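Local coordinates for protein MstE (Scytonema sp. PCC 10023, PDB 6SBF) that probably folds isoprenoid chains and cyclises them by class II (protonation-initiated) terpene cyclase chemistry in the biosynthesis of merosterol-type scaffolds, at residues A136-T139 against H140-P143; A181-A184 against A185-E188; P236-E239 against Q240-W244. The protein carries 1 engineered substitution. All coordinates share one frame; numbering follows the deposited sequence.

Contact 1: residues A136-T139 against H140-P143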
ATOM      1  N   ALA A 136       8.148 -18.535   4.458  1.00 13.51           N
ATOM      2  CA  ALA A 136       7.700 -18.590   3.081  1.00 15.01           C
ATOM      3  C   ALA A 136       8.161 -17.325   2.359  1.00 15.25           C
ATOM      4  O   ALA A 136       8.528 -17.421   1.171  1.00 16.06           O
ATOM      5  CB  ALA A 136       6.212 -18.744   2.988  1.00 17.41           C
ATOM      6  N   LEU A 137       8.125 -16.175   2.993  1.00 15.18           N
ATOM      7  CA  LEU A 137       8.616 -14.936   2.336  1.00 17.00           C
ATOM      8  C   LEU A 137      10.051 -15.097   1.908  1.00 17.41           C
ATOM      9  O   LEU A 137      10.400 -14.566   0.821  1.00 18.46           O
ATOM     10  CB  LEU A 137       8.610 -13.748   3.257  1.00 23.32           C
ATOM     11  CG  LEU A 137       7.335 -13.017   3.346  1.00 22.56           C
ATOM     12  CD1 LEU A 137       7.457 -11.848   4.324  1.00 17.74           C
ATOM     13  CD2 LEU A 137       6.872 -12.495   2.000  1.00 25.40           C
ATOM     14  N   ALA A 138      10.855 -15.802   2.666  1.00 17.45           N
ATOM     15  CA  ALA A 138      12.277 -15.932   2.346  1.00 20.17           C
ATOM     16  C   ALA A 138      12.430 -16.617   0.990  1.00 19.14           C
ATOM     17  O   ALA A 138      13.404 -16.312   0.269  1.00 22.71           O
ATOM     18  CB  ALA A 138      12.989 -16.644   3.452  1.00 22.06           C
ATOM     19  N   THR A 139      11.485 -17.471   0.614  0.50 17.41           N
ATOM     20  CA  THR A 139      11.540 -18.201  -0.669  0.50 17.62           C
ATOM     21  C   THR A 139      11.472 -17.242  -1.874  0.50 16.62           C
ATOM     22  O   THR A 139      11.931 -17.630  -2.949  0.50 21.49           O
ATOM     23  CB  THR A 139      10.426 -19.249  -0.719  0.50 17.39           C
ATOM     24  OG1 THR A 139      10.511 -20.023   0.482  0.50 23.51           O
ATOM     25  CG2 THR A 139      10.555 -20.130  -1.937  0.50 18.49           C
ATOM     26  N   HIS A 140      10.902 -16.056  -1.689  1.00 16.19           N
ATOM     27  CA  HIS A 140      10.695 -15.056  -2.733  1.00 14.66           C
ATOM     28  C   HIS A 140      11.886 -14.102  -2.889  1.00 15.30           C
ATOM     29  O   HIS A 140      11.840 -13.280  -3.830  1.00 15.50           O
ATOM     30  CB  HIS A 140       9.417 -14.297  -2.427  1.00 14.61           C
ATOM     31  CG  HIS A 140       8.188 -15.109  -2.541  1.00 14.43           C
ATOM     32  ND1 HIS A 140       7.669 -15.533  -3.752  1.00 20.41           N
ATOM     33  CD2 HIS A 140       7.342 -15.537  -1.621  1.00 17.07           C
ATOM     34  CE1 HIS A 140       6.543 -16.200  -3.515  1.00 20.65           C
ATOM     35  NE2 HIS A 140       6.330 -16.214  -2.244  1.00 17.42           N
ATOM     36  N   LEU A 141      12.899 -14.201  -2.034  1.00 16.79           N
ATOM     37  CA  LEU A 141      14.082 -13.366  -2.182  1.00 16.64           C
ATOM     38  C   LEU A 141      14.838 -13.754  -3.450  1.00 18.56           C
ATOM     39  O   LEU A 141      15.059 -14.934  -3.668  1.00 23.64           O
ATOM     40  CB  LEU A 141      14.967 -13.531  -0.961  1.00 19.13           C
ATOM     41  CG  LEU A 141      14.424 -12.944   0.325  1.00 23.85           C
ATOM     42  CD1 LEU A 141      15.234 -13.458   1.502  1.00 29.49           C
ATOM     43  CD2 LEU A 141      14.399 -11.427   0.263  1.00 26.97           C
ATOM     44  N   GLN A 142      15.263 -12.739  -4.216  1.00 17.94           N
ATOM     45  CA  GLN A 142      15.930 -12.939  -5.520  1.00 19.66           C
ATOM     46  C   GLN A 142      17.432 -12.715  -5.395  1.00 22.91           C
ATOM     47  O   GLN A 142      17.885 -11.945  -4.554  1.00 20.83           O
ATOM     48  CB  GLN A 142      15.279 -11.985  -6.513  1.00 22.04           C
ATOM     49  CG  GLN A 142      13.816 -12.290  -6.786  1.00 21.82           C
ATOM     50  CD  GLN A 142      13.587 -13.736  -7.172  1.00 24.49           C
ATOM     51  OE1 GLN A 142      14.106 -14.177  -8.216  1.00 31.01           O
ATOM     52  NE2 GLN A 142      12.781 -14.483  -6.399  1.00 21.63           N
ATOM     53  N   PRO A 143      18.211 -13.304  -6.325  1.00 32.57           N
ATOM     54  CA  PRO A 143      19.649 -13.005  -6.464  1.00 38.33           C
ATOM     55  C   PRO A 143      20.055 -11.519  -6.493  1.00 31.44           C
ATOM     56  O   PRO A 143      21.069 -11.192  -5.922  1.00 41.49           O
ATOM     57  CB  PRO A 143      19.969 -13.657  -7.823  1.00 43.99           C
ATOM     58  CG  PRO A 143      19.043 -14.835  -7.882  1.00 42.40           C
ATOM     59  CD  PRO A 143      17.760 -14.314  -7.293  1.00 37.22           C
TER
HETATM   60  O   HOH W   1      14.375 -17.373  -3.842  1.00 35.69           O
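His140 and Leu141 fold back on the last residues of helix 128-138 through two i to i+3 backbone hydrogen bonds. His140 N donates to Leu137 O over 3.0 Å at an N-H...O angle of 152°. Leu141 N reaches Ala138 O at 3.2 Å, and this second bond closes a type I beta turn from Ala138 to Leu141. Both donors stand well above the plane of the carbonyl they use. Leu141 lies alongside the Ala138 carbonyl, its CB 3.4 Å from Ala138 O, and the imidazole approaches the helix end through His140 CD2, 3.6 Å from Ala136 O. With His140 CG beside its own backbone N (chi1 -67°), the ring is turned back along the chain, Leu137 O lying at its edge. NE2, the neighbour of CD2 in the ring, is hydrogen-bonded to Glu98 OE1, which helps fix the ring's rotation. In the next layer, Gln142 NE2 bonds His140 O at 3.0 Å, nearly straight at 172°, while one water donates to both Thr139 O and Leu141 O. The helix exit is thus closed by backbone bonds, a side-chain amide and a water, and the bond to Glu98 probably biases the buried His140 toward carrying a proton on NE2.

Contact 2: residues A181-A184 against A185-E188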
ATOM      1  N   ALA A 181       9.671  -2.820  -0.797  1.00 12.87           N
ATOM      2  CA  ALA A 181       9.516  -1.690   0.109  1.00 13.47           C
ATOM      3  C   ALA A 181       8.571  -2.093   1.247  1.00 13.55           C
ATOM      4  O   ALA A 181       8.818  -1.785   2.432  1.00 14.84           O
ATOM      5  CB  ALA A 181       9.027  -0.463  -0.626  1.00 14.28           C
ATOM      6  N   ALA A 182       7.456  -2.698   0.914  1.00 13.44           N
ATOM      7  CA  ALA A 182       6.459  -3.085   1.914  1.00 13.07           C
ATOM      8  C   ALA A 182       7.033  -4.190   2.822  1.00 11.87           C
ATOM      9  O   ALA A 182       6.842  -4.121   4.050  1.00 13.91           O
ATOM     10  CB  ALA A 182       5.185  -3.531   1.240  1.00 13.65           C
ATOM     11  N   VAL A 183       7.691  -5.191   2.295  1.00 12.42           N
ATOM     12  CA  VAL A 183       8.261  -6.294   3.094  1.00 12.60           C
ATOM     13  C   VAL A 183       9.344  -5.720   3.998  1.00 13.10           C
ATOM     14  O   VAL A 183       9.509  -6.214   5.130  1.00 14.57           O
ATOM     15  CB  VAL A 183       8.715  -7.464   2.211  1.00 13.31           C
ATOM     16  CG1 VAL A 183       9.492  -8.509   2.975  1.00 14.40           C
ATOM     17  CG2 VAL A 183       7.514  -8.136   1.559  1.00 13.31           C
ATOM     18  N   ALA A 184      10.050  -4.713   3.564  1.00 13.20           N
ATOM     19  CA  ALA A 184      11.100  -4.074   4.404  1.00 13.69           C
ATOM     20  C   ALA A 184      10.488  -3.337   5.602  1.00 13.68           C
ATOM     21  O   ALA A 184      11.283  -2.922   6.459  1.00 16.38           O
ATOM     22  CB  ALA A 184      11.922  -3.139   3.562  1.00 14.95           C
ATOM     23  N   ALA A 185       9.181  -3.163   5.683  1.00 13.30           N
ATOM     24  CA  ALA A 185       8.506  -2.681   6.925  1.00 14.27           C
ATOM     25  C   ALA A 185       8.675  -3.716   8.057  1.00 15.41           C
ATOM     26  O   ALA A 185       8.532  -3.340   9.211  1.00 19.14           O
ATOM     27  CB  ALA A 185       7.036  -2.371   6.707  1.00 15.67           C
ATOM     28  N   LEU A 186       8.971  -4.968   7.731  1.00 14.47           N
ATOM     29  CA  LEU A 186       9.169  -6.042   8.709  1.00 15.35           C
ATOM     30  C   LEU A 186      10.611  -5.976   9.158  1.00 17.31           C
ATOM     31  O   LEU A 186      11.532  -6.091   8.356  1.00 16.78           O
ATOM     32  CB  LEU A 186       8.881  -7.400   8.069  1.00 15.28           C
ATOM     33  CG  LEU A 186       7.464  -7.563   7.536  1.00 16.49           C
ATOM     34  CD1 LEU A 186       7.338  -8.923   6.860  1.00 17.59           C
ATOM     35  CD2 LEU A 186       6.381  -7.417   8.615  1.00 17.41           C
ATOM     36  N   PRO A 187      10.887  -5.843  10.472  1.00 19.50           N
ATOM     37  CA  PRO A 187      12.274  -5.681  10.913  1.00 20.51           C
ATOM     38  C   PRO A 187      13.132  -6.895  10.561  1.00 20.18           C
ATOM     39  O   PRO A 187      14.308  -6.779  10.394  1.00 24.35           O
ATOM     40  CB  PRO A 187      12.167  -5.621  12.448  1.00 26.40           C
ATOM     41  CG  PRO A 187      10.748  -5.301  12.741  1.00 33.22           C
ATOM     42  CD  PRO A 187       9.910  -5.620  11.550  1.00 21.76           C
ATOM     43  N   GLU A 188      12.512  -8.064  10.399  1.00 21.26           N
ATOM     44  CA  GLU A 188      13.246  -9.311  10.085  1.00 21.32           C
ATOM     45  C   GLU A 188      13.844  -9.253   8.663  1.00 19.97           C
ATOM     46  O   GLU A 188      14.838  -9.963   8.418  1.00 22.64           O
ATOM     47  CB  GLU A 188      12.317 -10.532  10.247  1.00 25.60           C
ATOM     48  CG  GLU A 188      11.743 -10.735  11.627  1.00 29.00           C
ATOM     49  CD  GLU A 188      10.443 -10.010  11.969  1.00 27.47           C
ATOM     50  OE1 GLU A 188       9.957  -9.153  11.116  1.00 28.59           O
ATOM     51  OE2 GLU A 188       9.984 -10.265  13.129  1.00 43.28           O
TER
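Val183 and Leu186 send their branched side chains to the same flank of the turn that ends helix 177-183, meeting loosely where Val183 CG1 stands 4.5 Å from Leu186 CD1. Leu186 also lies along the carbonyl of Val183: its CB is 3.2 Å from Val183 O and its CG 3.4 Å, so the root of the side chain, more than its tip, rests on that oxygen. This placement follows from a chi1 of -60°, which sets CG beside the backbone N, the atom that itself bonds Val183 O at 2.9 Å with an N-H...O angle of 160°. That bond closes a type I beta turn from Val183 to Leu186. One residue earlier Ala185 repeats the pattern in smaller form, in the i to i+3 bond just before the turn. Its N donates to Ala182 O at 3.0 Å, and its methyl CB lies 3.2 Å from that same oxygen. In both bonds the donor sits above the carbonyl plane. Helix 187-200 follows and doubles back: Phe189 and Leu193 touch Val183, while Leu193 and Leu197 touch Ala184. Leu116 and Gln117 of helix 109-121 meet Leu186, and Ala181 faces Leu221 and Thr222 of helix 215-229. The short connection therefore satisfies two amide N-H groups locally while giving its apolar side chains to neighbouring helices, so that the hairpin between helices 177-183 and 187-200 is held by backbone hydrogen bonds inside the turn and by hydrocarbon packing around it.

Contact 3: residues P236-E239 against Q240-W244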
ATOM      1  N   PRO A 236      20.678  10.896   3.482  1.00 14.99           N
ATOM      2  CA  PRO A 236      20.617  11.691   2.248  1.00 15.46           C
ATOM      3  C   PRO A 236      19.547  11.183   1.264  1.00 14.63           C
ATOM      4  O   PRO A 236      18.835  11.986   0.676  1.00 15.52           O
ATOM      5  CB  PRO A 236      22.053  11.606   1.681  1.00 17.14           C
ATOM      6  CG  PRO A 236      22.933  11.285   2.847  1.00 15.87           C
ATOM      7  CD  PRO A 236      22.047  10.439   3.781  1.00 15.67           C
ATOM      8  N   SER A 237      19.443   9.871   1.145  1.00 14.00           N
ATOM      9  CA  SER A 237      18.447   9.249   0.252  1.00 13.68           C
ATOM     10  C   SER A 237      17.048   9.585   0.705  1.00 13.41           C
ATOM     11  O   SER A 237      16.171   9.878  -0.135  1.00 13.87           O
ATOM     12  CB  SER A 237      18.677   7.768   0.115  1.00 14.90           C
ATOM     13  OG  SER A 237      19.903   7.502  -0.544  1.00 17.98           O
ATOM     14  N   ILE A 238      16.807   9.518   2.025  1.00 13.57           N
ATOM     15  CA  ILE A 238      15.488   9.867   2.578  1.00 13.48           C
ATOM     16  C   ILE A 238      15.169  11.322   2.248  1.00 13.82           C
ATOM     17  O   ILE A 238      14.061  11.650   1.809  1.00 14.16           O
ATOM     18  CB  ILE A 238      15.427   9.579   4.085  1.00 13.32           C
ATOM     19  CG1 ILE A 238      15.583   8.089   4.377  1.00 14.41           C
ATOM     20  CG2 ILE A 238      14.170  10.163   4.679  1.00 14.91           C
ATOM     21  CD1 ILE A 238      15.997   7.791   5.780  1.00 15.41           C
ATOM     22  N   GLU A 239      16.154  12.205   2.467  1.00 13.80           N
ATOM     23  CA  GLU A 239      15.907  13.644   2.249  1.00 14.70           C
ATOM     24  C   GLU A 239      15.624  13.898   0.761  1.00 14.42           C
ATOM     25  O   GLU A 239      14.848  14.774   0.437  1.00 15.40           O
ATOM     26  CB  GLU A 239      17.079  14.484   2.776  1.00 17.48           C
ATOM     27  CG  GLU A 239      17.247  14.399   4.266  1.00 20.24           C
ATOM     28  CD  GLU A 239      16.092  14.838   5.124  1.00 21.61           C
ATOM     29  OE1 GLU A 239      15.213  15.622   4.670  1.00 23.42           O
ATOM     30  OE2 GLU A 239      16.093  14.421   6.313  1.00 25.84           O
ATOM     31  N   GLN A 240      16.324  13.189  -0.113  1.00 14.75           N
ATOM     32  CA  GLN A 240      16.060  13.386  -1.574  1.00 14.66           C
ATOM     33  C   GLN A 240      14.619  12.940  -1.903  1.00 13.72           C
ATOM     34  O   GLN A 240      13.951  13.595  -2.711  1.00 14.81           O
ATOM     35  CB  GLN A 240      17.025  12.624  -2.463  1.00 16.81           C
ATOM     36  CG  GLN A 240      17.014  13.304  -3.839  1.00 20.38           C
ATOM     37  CD  GLN A 240      17.709  12.526  -4.931  1.00 23.21           C
ATOM     38  OE1 GLN A 240      18.191  11.396  -4.729  1.00 23.39           O
ATOM     39  NE2 GLN A 240      17.755  13.165  -6.107  1.00 25.31           N
ATOM     40  N   ALA A 241      14.171  11.852  -1.299  1.00 13.08           N
ATOM     41  CA  ALA A 241      12.799  11.397  -1.500  1.00 13.60           C
ATOM     42  C   ALA A 241      11.802  12.427  -0.984  1.00 12.51           C
ATOM     43  O   ALA A 241      10.755  12.697  -1.607  1.00 12.99           O
ATOM     44  CB  ALA A 241      12.636  10.039  -0.881  1.00 13.93           C
ATOM     45  N   VAL A 242      12.066  12.980   0.206  1.00 13.37           N
ATOM     46  CA  VAL A 242      11.190  14.048   0.741  1.00 13.68           C
ATOM     47  C   VAL A 242      11.168  15.260  -0.210  1.00 13.63           C
ATOM     48  O   VAL A 242      10.093  15.809  -0.454  1.00 14.36           O
ATOM     49  CB  VAL A 242      11.627  14.445   2.165  1.00 13.61           C
ATOM     50  CG1 VAL A 242      10.901  15.678   2.645  1.00 15.90           C
ATOM     51  CG2 VAL A 242      11.412  13.302   3.150  1.00 15.05           C
ATOM     52  N   ALA A 243      12.310  15.665  -0.732  1.00 13.71           N
ATOM     53  CA  ALA A 243      12.367  16.789  -1.690  1.00 15.10           C
ATOM     54  C   ALA A 243      11.531  16.448  -2.940  1.00 14.84           C
ATOM     55  O   ALA A 243      10.853  17.351  -3.451  1.00 15.85           O
ATOM     56  CB  ALA A 243      13.802  17.086  -2.063  1.00 16.89           C
ATOM     57  N   TRP A 244      11.619  15.212  -3.413  1.00 13.62           N
ATOM     58  CA  TRP A 244      10.772  14.785  -4.560  1.00 14.07           C
ATOM     59  C   TRP A 244       9.286  14.925  -4.167  1.00 13.02           C
ATOM     60  O   TRP A 244       8.474  15.436  -4.937  1.00 13.77           O
ATOM     61  CB  TRP A 244      11.139  13.370  -4.992  1.00 13.91           C
ATOM     62  CG  TRP A 244      10.173  12.795  -6.004  1.00 14.11           C
ATOM     63  CD1 TRP A 244      10.312  12.850  -7.367  1.00 15.43           C
ATOM     64  CD2 TRP A 244       9.008  12.006  -5.754  1.00 13.82           C
ATOM     65  NE1 TRP A 244       9.295  12.194  -7.972  1.00 16.09           N
ATOM     66  CE2 TRP A 244       8.476  11.665  -7.014  1.00 14.41           C
ATOM     67  CE3 TRP A 244       8.401  11.511  -4.589  1.00 13.77           C
ATOM     68  CZ2 TRP A 244       7.399  10.818  -7.168  1.00 15.01           C
ATOM     69  CZ3 TRP A 244       7.307  10.683  -4.729  1.00 13.39           C
ATOM     70  CH2 TRP A 244       6.803  10.388  -5.995  1.00 15.41           C
TER
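With CG1 anti to its backbone N (chi1 171°), Val242 places CG2 back toward the preceding turn of helix 235-248, 3.4 Å from Ile238 O and 4.4 Å from Ile238 CG2. Gln240 also has CG anti to N (chi1 -159°) and stays extended beyond it, carrying its amide off the helix to Ser203, whose carbonyl oxygen accepts from NE2. Glu239 instead bends at chi2, and its carboxylate has two partners: Gln235, one turn earlier, at OE2 and Asn278 at OE1. Beneath these side chains run four i to i+4 bonds, from Gln240 N to Pro236 O through Ala243 N to Glu239 O. Among them Val242 N meets Ile238 O at 2.9 Å with an N-H...O angle of 164°. Ser237 O takes a second donor, Gln201 NE2. On the buried flank Ile238 packs on Leu226 and Ala227 of helix 215-229, and Ala241 on Leu274 of helix 265-275. Over this stretch, then, an apolar flank of Ile238 and Ala241 joins two neighbouring helices by hydrocarbon packing, while the amides of Gln201 and Gln240 and the OE1 atom of Glu239 make hydrogen bonds to adjoining loops; Glu239 OE2 bonds within the helix itself.

Along the chain the three contacts come in series: contact 1 at the exit of helix 128-138, contact 2 between helices 177-183 and 187-200, and contact 3 within helix 235-248. Contacts 1 and 2 have centres 13 Å apart and touch, Leu137 CD1 meeting Leu186 CD1 at 3.9 Å, so two helix-ending turns share one apolar layer with helix 109-121. Contact 3 is separate, its centre about 19 Å from that of contact 2 and about 28 Å from that of contact 1. Helix 215-229 nevertheless packs against residues of both contacts 2 and 3. The three lie on separate helices, with helices 152-158 and 215-229 intervening, an arrangement consistent with the alpha6-alpha6 barrel reported for this monodomain cyclase.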